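Pullulanase (Klebsiella oxytoca, PDB 2YOC) hydrolyses the alpha-1,6-glucosidic linkages of pullulan and related dextrins, and is a substrate of a type 2 secretion system. Local coordinates at residues L389-W394 with F572-Q577; D395-P400 with I579-G584. All blocks are in the same frame, centred on the assembly; numbering follows the deposited sequence.

Past strand 379-380, the last of the antiparallel sheet formed from residues 286-380, the chain runs through a loop before helix 406-410 and the first barrel strand, 413-417. Residues 389-394 and then 395-400 of this loop lie on helix 567-582, the last helix before the third strand, 586-591, of the eight-stranded parallel barrel. Contact 1 closes a loop of 177 residues and contact 2 one of 178. Their segments alternate, so the two closures cross, and the loop follows the helix in the direction of its C-terminal end. The contacts also join directly, through the salt bridge from Lys390 NZ to Asp395 OD1 (NZ also bonds to Asn385 O) and the packing of Leu397 against Ile576 and Gln577.

Contact 1. Residues L389-W394 with F572-Q577; sequences LKPDGW and FRTMIQ. With SO4 (sulfate ion), chain T.
Arg573 rises from the helix between Pro391 and Trp394, its CB 3.7 Å from Pro391 CD and equally close to Trp394 CZ3. With CG anti to the carbonyl carbon (chi1 -81°), the next methylene comes over one face of the indole. There CG makes a CH-pi contact, 3.8 Å from the centroid of the six-membered ring of Trp394. CD meets Leu389 O, the chain stays extended to NE, which comes 3.9 Å from Trp394 CE2, and the guanidinium is turned 44° from the ring plane. At the tip, NH1 of Arg573 donates a nearly straight bond of 3.1 Å to Leu389 O, reaching the oxygen from above the carbonyl plane, while Lys390 CG covers a guanidinium face. NH2 bonds to Leu384 O and Asp656 O, so the buried charge joins two further backbone segments to the helix.

This helix belongs to the (beta/alpha)8 barrel, and the loop meets it through a type II beta turn, Pro391 to Trp394, with Gly393 at the position of positive phi. Gln577 meets the turn: its NE2 donates a bent bond of 3.0 Å to Asp392 O, from above the carbonyl plane, and its OE1 lies 3.5 Å from Pro391 CB. At the rim of the indole, Ile576 CB lies in the ring plane, 3.9 Å from Trp394 CZ3. Asp392 N makes a weak bond to a sulfate ion, probably from the crystallisation liquor.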
ATOM      1  N   LEU B 389      43.070 -42.420 -18.735  1.00 60.65           N
ATOM      2  CA  LEU B 389      41.957 -41.498 -18.996  1.00 59.39           C
ATOM      3  C   LEU B 389      42.214 -40.098 -18.457  1.00 63.75           C
ATOM      4  O   LEU B 389      41.306 -39.258 -18.423  1.00 61.28           O
ATOM      5  CB  LEU B 389      40.669 -42.073 -18.403  1.00 58.84           C
ATOM      6  CG  LEU B 389      40.377 -43.530 -18.712  1.00 64.55           C
ATOM      7  CD1 LEU B 389      39.090 -43.947 -18.064  1.00 65.28           C
ATOM      8  CD2 LEU B 389      40.325 -43.798 -20.216  1.00 65.88           C
ATOM      9  N   LYS B 390      43.456 -39.839 -18.039  1.00 62.97           N
ATOM     10  CA  LYS B 390      43.784 -38.565 -17.425  1.00 62.32           C
ATOM     11  C   LYS B 390      44.819 -37.805 -18.207  1.00 68.32           C
ATOM     12  O   LYS B 390      45.867 -38.379 -18.555  1.00 69.27           O
ATOM     13  CB  LYS B 390      44.287 -38.763 -15.970  1.00 62.80           C
ATOM     14  CG  LYS B 390      43.187 -39.017 -14.957  1.00 67.68           C
ATOM     15  CD  LYS B 390      43.734 -39.545 -13.615  1.00 76.41           C
ATOM     16  CE  LYS B 390      42.668 -40.189 -12.736  1.00 76.05           C
ATOM     17  NZ  LYS B 390      43.227 -40.736 -11.470  1.00 74.69           N
ATOM     18  N   PRO B 391      44.595 -36.485 -18.407  1.00 63.76           N
ATOM     19  CA  PRO B 391      45.643 -35.665 -19.000  1.00 63.99           C
ATOM     20  C   PRO B 391      46.752 -35.534 -17.948  1.00 71.07           C
ATOM     21  O   PRO B 391      46.512 -35.780 -16.766  1.00 69.50           O
ATOM     22  CB  PRO B 391      44.940 -34.343 -19.291  1.00 65.16           C
ATOM     23  CG  PRO B 391      43.852 -34.261 -18.314  1.00 69.06           C
ATOM     24  CD  PRO B 391      43.427 -35.670 -18.017  1.00 64.94           C
ATOM     25  N   ASP B 392      47.977 -35.224 -18.382  1.00 71.78           N
ATOM     26  CA  ASP B 392      49.117 -35.136 -17.481  1.00 72.79           C
ATOM     27  C   ASP B 392      48.925 -34.165 -16.349  1.00 74.59           C
ATOM     28  O   ASP B 392      48.583 -32.994 -16.572  1.00 70.97           O
ATOM     29  CB  ASP B 392      50.417 -34.848 -18.236  1.00 76.84           C
ATOM     30  CG  ASP B 392      51.337 -36.049 -18.283  1.00105.44           C
ATOM     31  OD1 ASP B 392      50.851 -37.164 -18.642  1.00110.66           O
ATOM     32  OD2 ASP B 392      52.541 -35.888 -17.962  1.00115.40           O
ATOM     33  N   GLY B 393      49.110 -34.695 -15.134  1.00 72.16           N
ATOM     34  CA  GLY B 393      48.990 -33.942 -13.893  1.00 70.83           C
ATOM     35  C   GLY B 393      47.567 -33.558 -13.558  1.00 72.59           C
ATOM     36  O   GLY B 393      47.334 -32.484 -12.988  1.00 71.45           O
ATOM     37  N   TRP B 394      46.602 -34.443 -13.914  1.00 67.62           N
ATOM     38  CA  TRP B 394      45.187 -34.232 -13.632  1.00 66.07           C
ATOM     39  C   TRP B 394      44.977 -34.306 -12.129  1.00 70.00           C
ATOM     40  O   TRP B 394      44.273 -33.479 -11.563  1.00 67.12           O
ATOM     41  CB  TRP B 394      44.335 -35.300 -14.313  1.00 65.18           C
ATOM     42  CG  TRP B 394      42.903 -35.298 -13.871  1.00 66.17           C
ATOM     43  CD1 TRP B 394      42.330 -36.100 -12.927  1.00 69.25           C
ATOM     44  CD2 TRP B 394      41.875 -34.414 -14.328  1.00 65.71           C
ATOM     45  NE1 TRP B 394      41.002 -35.782 -12.783  1.00 68.54           N
ATOM     46  CE2 TRP B 394      40.695 -34.752 -13.635  1.00 69.46           C
ATOM     47  CE3 TRP B 394      41.836 -33.369 -15.266  1.00 67.07           C
ATOM     48  CZ2 TRP B 394      39.489 -34.109 -13.869  1.00 68.61           C
ATOM     49  CZ3 TRP B 394      40.637 -32.732 -15.500  1.00 68.68           C
ATOM     50  CH2 TRP B 394      39.480 -33.099 -14.803  1.00 69.19           C
ATOM     51  N   PHE B 572      37.399 -34.690 -22.540  1.00 59.91           N
ATOM     52  CA  PHE B 572      36.624 -33.814 -21.650  1.00 57.87           C
ATOM     53  C   PHE B 572      37.547 -33.298 -20.540  1.00 61.63           C
ATOM     54  O   PHE B 572      37.654 -32.091 -20.348  1.00 61.11           O
ATOM     55  CB  PHE B 572      35.477 -34.602 -21.027  1.00 59.44           C
ATOM     56  CG  PHE B 572      34.480 -33.784 -20.264  1.00 60.77           C
ATOM     57  CD1 PHE B 572      34.781 -33.289 -19.003  1.00 64.24           C
ATOM     58  CD2 PHE B 572      33.215 -33.564 -20.770  1.00 63.54           C
ATOM     59  CE1 PHE B 572      33.841 -32.555 -18.282  1.00 64.84           C
ATOM     60  CE2 PHE B 572      32.267 -32.861 -20.033  1.00 66.58           C
ATOM     61  CZ  PHE B 572      32.588 -32.347 -18.800  1.00 64.15           C
ATOM     62  N   ARG B 573      38.232 -34.224 -19.826  1.00 58.03           N
ATOM     63  CA  ARG B 573      39.196 -33.907 -18.776  1.00 56.58           C
ATOM     64  C   ARG B 573      40.263 -32.953 -19.312  1.00 60.08           C
ATOM     65  O   ARG B 573      40.514 -31.918 -18.696  1.00 59.80           O
ATOM     66  CB  ARG B 573      39.810 -35.183 -18.207  1.00 55.23           C
ATOM     67  CG  ARG B 573      38.911 -35.849 -17.184  1.00 60.40           C
ATOM     68  CD  ARG B 573      39.450 -37.203 -16.778  1.00 57.90           C
ATOM     69  NE  ARG B 573      38.879 -37.687 -15.521  1.00 43.37           N
ATOM     70  CZ  ARG B 573      39.029 -38.925 -15.073  1.00 57.75           C
ATOM     71  NH1 ARG B 573      39.723 -39.809 -15.774  1.00 55.26           N
ATOM     72  NH2 ARG B 573      38.475 -39.293 -13.926  1.00 45.79           N
ATOM     73  N   THR B 574      40.787 -33.236 -20.520  1.00 56.26           N
ATOM     74  CA  THR B 574      41.745 -32.371 -21.189  1.00 55.13           C
ATOM     75  C   THR B 574      41.192 -30.960 -21.318  1.00 58.83           C
ATOM     76  O   THR B 574      41.927 -30.012 -21.040  1.00 58.27           O
ATOM     77  CB  THR B 574      42.190 -32.936 -22.522  1.00 52.08           C
ATOM     78  OG1 THR B 574      42.644 -34.293 -22.340  1.00 45.54           O
ATOM     79  CG2 THR B 574      43.284 -32.070 -23.162  1.00 50.49           C
HETATM   80  N   MSE B 575      39.895 -30.817 -21.692  1.00 55.95           N
HETATM   81  CA  MSE B 575      39.262 -29.497 -21.777  1.00 55.68           C
HETATM   82  C   MSE B 575      39.205 -28.845 -20.386  1.00 60.64           C
HETATM   83  O   MSE B 575      39.530 -27.658 -20.281  1.00 63.12           O
HETATM   84  CB  MSE B 575      37.874 -29.582 -22.379  1.00 57.79           C
HETATM   85  CG  MSE B 575      37.194 -28.244 -22.474  1.00 65.24           C
HETATM   86 SE   MSE B 575      35.300 -28.435 -22.784  1.00 75.21          SE
HETATM   87  CE  MSE B 575      34.893 -29.728 -21.253  1.00 70.18           C
ATOM     88  N   ILE B 576      38.853 -29.618 -19.322  1.00 52.27           N
ATOM     89  CA  ILE B 576      38.808 -29.077 -17.974  1.00 49.62           C
ATOM     90  C   ILE B 576      40.186 -28.546 -17.586  1.00 55.48           C
ATOM     91  O   ILE B 576      40.296 -27.378 -17.191  1.00 56.42           O
ATOM     92  CB  ILE B 576      38.193 -30.047 -16.914  1.00 50.94           C
ATOM     93  CG1 ILE B 576      36.742 -30.507 -17.284  1.00 50.32           C
ATOM     94  CG2 ILE B 576      38.267 -29.457 -15.499  1.00 47.59           C
ATOM     95  CD1 ILE B 576      35.631 -29.380 -17.333  1.00 45.96           C
ATOM     96  N   GLN B 577      41.239 -29.347 -17.777  1.00 52.32           N
ATOM     97  CA  GLN B 577      42.590 -28.890 -17.439  1.00 52.73           C
ATOM     98  C   GLN B 577      42.970 -27.578 -18.151  1.00 60.20           C
ATOM     99  O   GLN B 577      43.480 -26.670 -17.503  1.00 62.23           O
ATOM    100  CB  GLN B 577      43.624 -29.979 -17.679  1.00 54.32           C
ATOM    101  CG  GLN B 577      44.914 -29.704 -16.955  1.00 60.61           C
ATOM    102  CD  GLN B 577      45.802 -30.902 -16.994  1.00 84.50           C
ATOM    103  OE1 GLN B 577      46.283 -31.325 -18.053  1.00 84.33           O
ATOM    104  NE2 GLN B 577      46.067 -31.453 -15.836  1.00 73.59           N
TER
HETATM  105  S   SO4 T2084      48.631 -36.532 -22.113  1.00147.94           S
HETATM  106  O1  SO4 T2084      49.197 -36.923 -23.427  1.00154.44           O
HETATM  107  O2  SO4 T2084      48.736 -37.685 -21.187  1.00152.49           O
HETATM  108  O3  SO4 T2084      47.237 -36.139 -22.277  1.00152.42           O
HETATM  109  O4  SO4 T2084      49.346 -35.372 -21.567  1.00152.21           O

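Contact 2. Residues D395-P400 with I579-G584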
ATOM      1  N   ASP B 395      45.610 -35.304 -11.494  1.00 68.28           N
ATOM      2  CA  ASP B 395      45.511 -35.558 -10.072  1.00 67.74           C
ATOM      3  C   ASP B 395      45.878 -34.348  -9.206  1.00 68.77           C
ATOM      4  O   ASP B 395      45.296 -34.171  -8.126  1.00 67.78           O
ATOM      5  CB  ASP B 395      46.267 -36.835  -9.686  1.00 70.91           C
ATOM      6  CG  ASP B 395      45.844 -38.041 -10.504  1.00 89.89           C
ATOM      7  OD1 ASP B 395      44.867 -38.726 -10.099  1.00 90.50           O
ATOM      8  OD2 ASP B 395      46.448 -38.267 -11.581  1.00102.88           O
ATOM      9  N   ASN B 396      46.757 -33.464  -9.713  1.00 63.69           N
ATOM     10  CA  ASN B 396      47.128 -32.254  -8.979  1.00 62.19           C
ATOM     11  C   ASN B 396      46.562 -30.980  -9.639  1.00 64.90           C
ATOM     12  O   ASN B 396      47.246 -29.976  -9.757  1.00 64.80           O
ATOM     13  CB  ASN B 396      48.644 -32.201  -8.703  1.00 62.47           C
ATOM     14  CG  ASN B 396      49.183 -33.405  -7.944  1.00106.70           C
ATOM     15  OD1 ASN B 396      48.711 -33.760  -6.854  1.00102.56           O
ATOM     16  ND2 ASN B 396      50.192 -34.067  -8.509  1.00105.63           N
ATOM     17  N   LEU B 397      45.302 -31.036 -10.089  1.00 60.26           N
ATOM     18  CA  LEU B 397      44.617 -29.884 -10.658  1.00 57.62           C
ATOM     19  C   LEU B 397      43.753 -29.246  -9.573  1.00 61.28           C
ATOM     20  O   LEU B 397      42.939 -29.926  -8.936  1.00 58.93           O
ATOM     21  CB  LEU B 397      43.766 -30.251 -11.884  1.00 56.91           C
ATOM     22  CG  LEU B 397      43.022 -29.079 -12.527  1.00 60.33           C
ATOM     23  CD1 LEU B 397      43.975 -28.119 -13.207  1.00 60.44           C
ATOM     24  CD2 LEU B 397      41.940 -29.551 -13.458  1.00 64.04           C
ATOM     25  N   THR B 398      43.929 -27.936  -9.370  1.00 60.28           N
ATOM     26  CA  THR B 398      43.163 -27.192  -8.367  1.00 60.59           C
ATOM     27  C   THR B 398      42.283 -26.141  -9.035  1.00 64.85           C
ATOM     28  O   THR B 398      42.557 -25.712 -10.154  1.00 62.82           O
ATOM     29  CB  THR B 398      44.082 -26.524  -7.348  1.00 70.93           C
ATOM     30  OG1 THR B 398      45.002 -25.656  -8.034  1.00 78.65           O
ATOM     31  CG2 THR B 398      44.816 -27.518  -6.468  1.00 66.06           C
HETATM   32  N   MSE B 399      41.236 -25.717  -8.306  1.00 62.82           N
HETATM   33  CA  MSE B 399      40.251 -24.695  -8.659  1.00 61.30           C
HETATM   34  C   MSE B 399      40.994 -23.342  -8.700  1.00 62.64           C
HETATM   35  O   MSE B 399      41.520 -22.916  -7.661  1.00 61.61           O
HETATM   36  CB  MSE B 399      39.226 -24.688  -7.524  1.00 63.11           C
HETATM   37  CG  MSE B 399      37.889 -24.127  -7.867  1.00 69.42           C
HETATM   38 SE   MSE B 399      36.748 -24.205  -6.284  1.00 77.29          SE
HETATM   39  CE  MSE B 399      36.708 -26.153  -5.929  1.00 73.24           C
ATOM     40  N   PRO B 400      41.100 -22.673  -9.870  1.00 58.69           N
ATOM     41  CA  PRO B 400      41.836 -21.388  -9.922  1.00 58.51           C
ATOM     42  C   PRO B 400      41.237 -20.260  -9.068  1.00 61.37           C
ATOM     43  O   PRO B 400      41.976 -19.379  -8.608  1.00 59.95           O
ATOM     44  CB  PRO B 400      41.841 -21.024 -11.412  1.00 61.12           C
ATOM     45  CG  PRO B 400      40.734 -21.796 -12.008  1.00 66.45           C
ATOM     46  CD  PRO B 400      40.569 -23.052 -11.193  1.00 61.79           C
ATOM     47  N   ILE B 579      40.842 -25.229 -19.403  1.00 56.11           N
ATOM     48  CA  ILE B 579      40.043 -24.137 -18.830  1.00 55.41           C
ATOM     49  C   ILE B 579      40.654 -23.656 -17.487  1.00 61.39           C
ATOM     50  O   ILE B 579      40.906 -22.463 -17.325  1.00 61.32           O
ATOM     51  CB  ILE B 579      38.525 -24.481 -18.732  1.00 57.68           C
ATOM     52  CG1 ILE B 579      37.940 -24.852 -20.121  1.00 59.61           C
ATOM     53  CG2 ILE B 579      37.726 -23.341 -18.074  1.00 55.78           C
ATOM     54  CD1 ILE B 579      36.570 -25.510 -20.105  1.00 71.40           C
ATOM     55  N   LYS B 580      40.929 -24.579 -16.569  1.00 58.69           N
ATOM     56  CA  LYS B 580      41.457 -24.206 -15.260  1.00 59.40           C
ATOM     57  C   LYS B 580      42.932 -23.755 -15.210  1.00 66.95           C
ATOM     58  O   LYS B 580      43.267 -22.849 -14.439  1.00 66.76           O
ATOM     59  CB  LYS B 580      41.198 -25.309 -14.219  1.00 59.44           C
ATOM     60  CG  LYS B 580      39.749 -25.551 -13.967  1.00 51.33           C
ATOM     61  CD  LYS B 580      39.628 -26.620 -12.940  1.00 60.01           C
ATOM     62  CE  LYS B 580      38.208 -26.874 -12.521  1.00 46.90           C
ATOM     63  NZ  LYS B 580      38.159 -27.638 -11.254  1.00 60.91           N
ATOM     64  N   GLN B 581      43.809 -24.418 -15.963  1.00 64.63           N
ATOM     65  CA  GLN B 581      45.242 -24.159 -15.922  1.00 65.40           C
ATOM     66  C   GLN B 581      45.702 -23.136 -16.960  1.00 71.30           C
ATOM     67  O   GLN B 581      46.398 -22.184 -16.625  1.00 71.34           O
ATOM     68  CB  GLN B 581      45.973 -25.474 -16.153  1.00 67.55           C
ATOM     69  CG  GLN B 581      47.074 -25.791 -15.176  1.00 88.88           C
ATOM     70  CD  GLN B 581      47.459 -27.238 -15.351  1.00107.89           C
ATOM     71  OE1 GLN B 581      47.859 -27.678 -16.446  1.00101.25           O
ATOM     72  NE2 GLN B 581      47.301 -28.019 -14.280  1.00 97.60           N
ATOM     73  N   ASP B 582      45.336 -23.351 -18.218  1.00 69.13           N
ATOM     74  CA  ASP B 582      45.735 -22.517 -19.344  1.00 69.81           C
ATOM     75  C   ASP B 582      44.869 -21.255 -19.498  1.00 72.64           C
ATOM     76  O   ASP B 582      45.376 -20.230 -19.964  1.00 73.07           O
ATOM     77  CB  ASP B 582      45.796 -23.363 -20.641  1.00 72.31           C
ATOM     78  CG  ASP B 582      46.443 -24.762 -20.499  1.00 81.68           C
ATOM     79  OD1 ASP B 582      47.129 -25.017 -19.464  1.00 78.55           O
ATOM     80  OD2 ASP B 582      46.254 -25.600 -21.413  1.00 92.24           O
ATOM     81  N   LEU B 583      43.580 -21.317 -19.108  1.00 66.38           N
ATOM     82  CA  LEU B 583      42.692 -20.149 -19.166  1.00 64.39           C
ATOM     83  C   LEU B 583      42.422 -19.577 -17.773  1.00 69.35           C
ATOM     84  O   LEU B 583      41.874 -18.480 -17.679  1.00 70.22           O
ATOM     85  CB  LEU B 583      41.349 -20.417 -19.873  1.00 63.35           C
ATOM     86  CG  LEU B 583      41.292 -21.104 -21.219  1.00 66.97           C
ATOM     87  CD1 LEU B 583      39.920 -20.906 -21.826  1.00 66.95           C
ATOM     88  CD2 LEU B 583      42.289 -20.540 -22.176  1.00 70.68           C
ATOM     89  N   GLY B 584      42.760 -20.328 -16.721  1.00 64.67           N
ATOM     90  CA  GLY B 584      42.610 -19.914 -15.323  1.00 63.64           C
ATOM     91  C   GLY B 584      41.229 -19.484 -14.851  1.00 65.35           C
ATOM     92  O   GLY B 584      41.078 -18.454 -14.177  1.00 62.72           O
TER
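A chi1 of -180° sets CG of Leu397 anti to its backbone N and carries it toward the helix, and one of -63° sets CG of Lys580 anti to its carbonyl carbon, against Pro400 CD. The lysine chain, extended beyond CG, crosses the leucine at about a right angle. CD2 of the leucine rests 3.8 Å from Lys580 CD, whereas CD1 approaches Gln581, 3.5 Å from its NE2 and farther from Lys580 CB. Lys580 CB and CG each lie 3.8 Å from Pro400 CD.

Through a wider pi-type turn at 579-582 the helix gives way to the alpha-to-beta connection of the barrel that runs on into its third strand, 586-591. Gly584, with a phi of 56°, is the first residue to leave helical geometry, and Pro400 packs over the turn: its CG lies 3.7 Å from both Lys580 O and Gly584 C. No hydrogen bond crosses between the segments. The lysine lends its methylenes to the contact and sends NZ past it, to a salt bridge with Asp660 and a hydrogen bond with Lys658 O, just before barrel strand 661-664. CB of Met399, a selenomethionine, points away from the helix, and the side chain touches Asp660, Asn686 and Asn586.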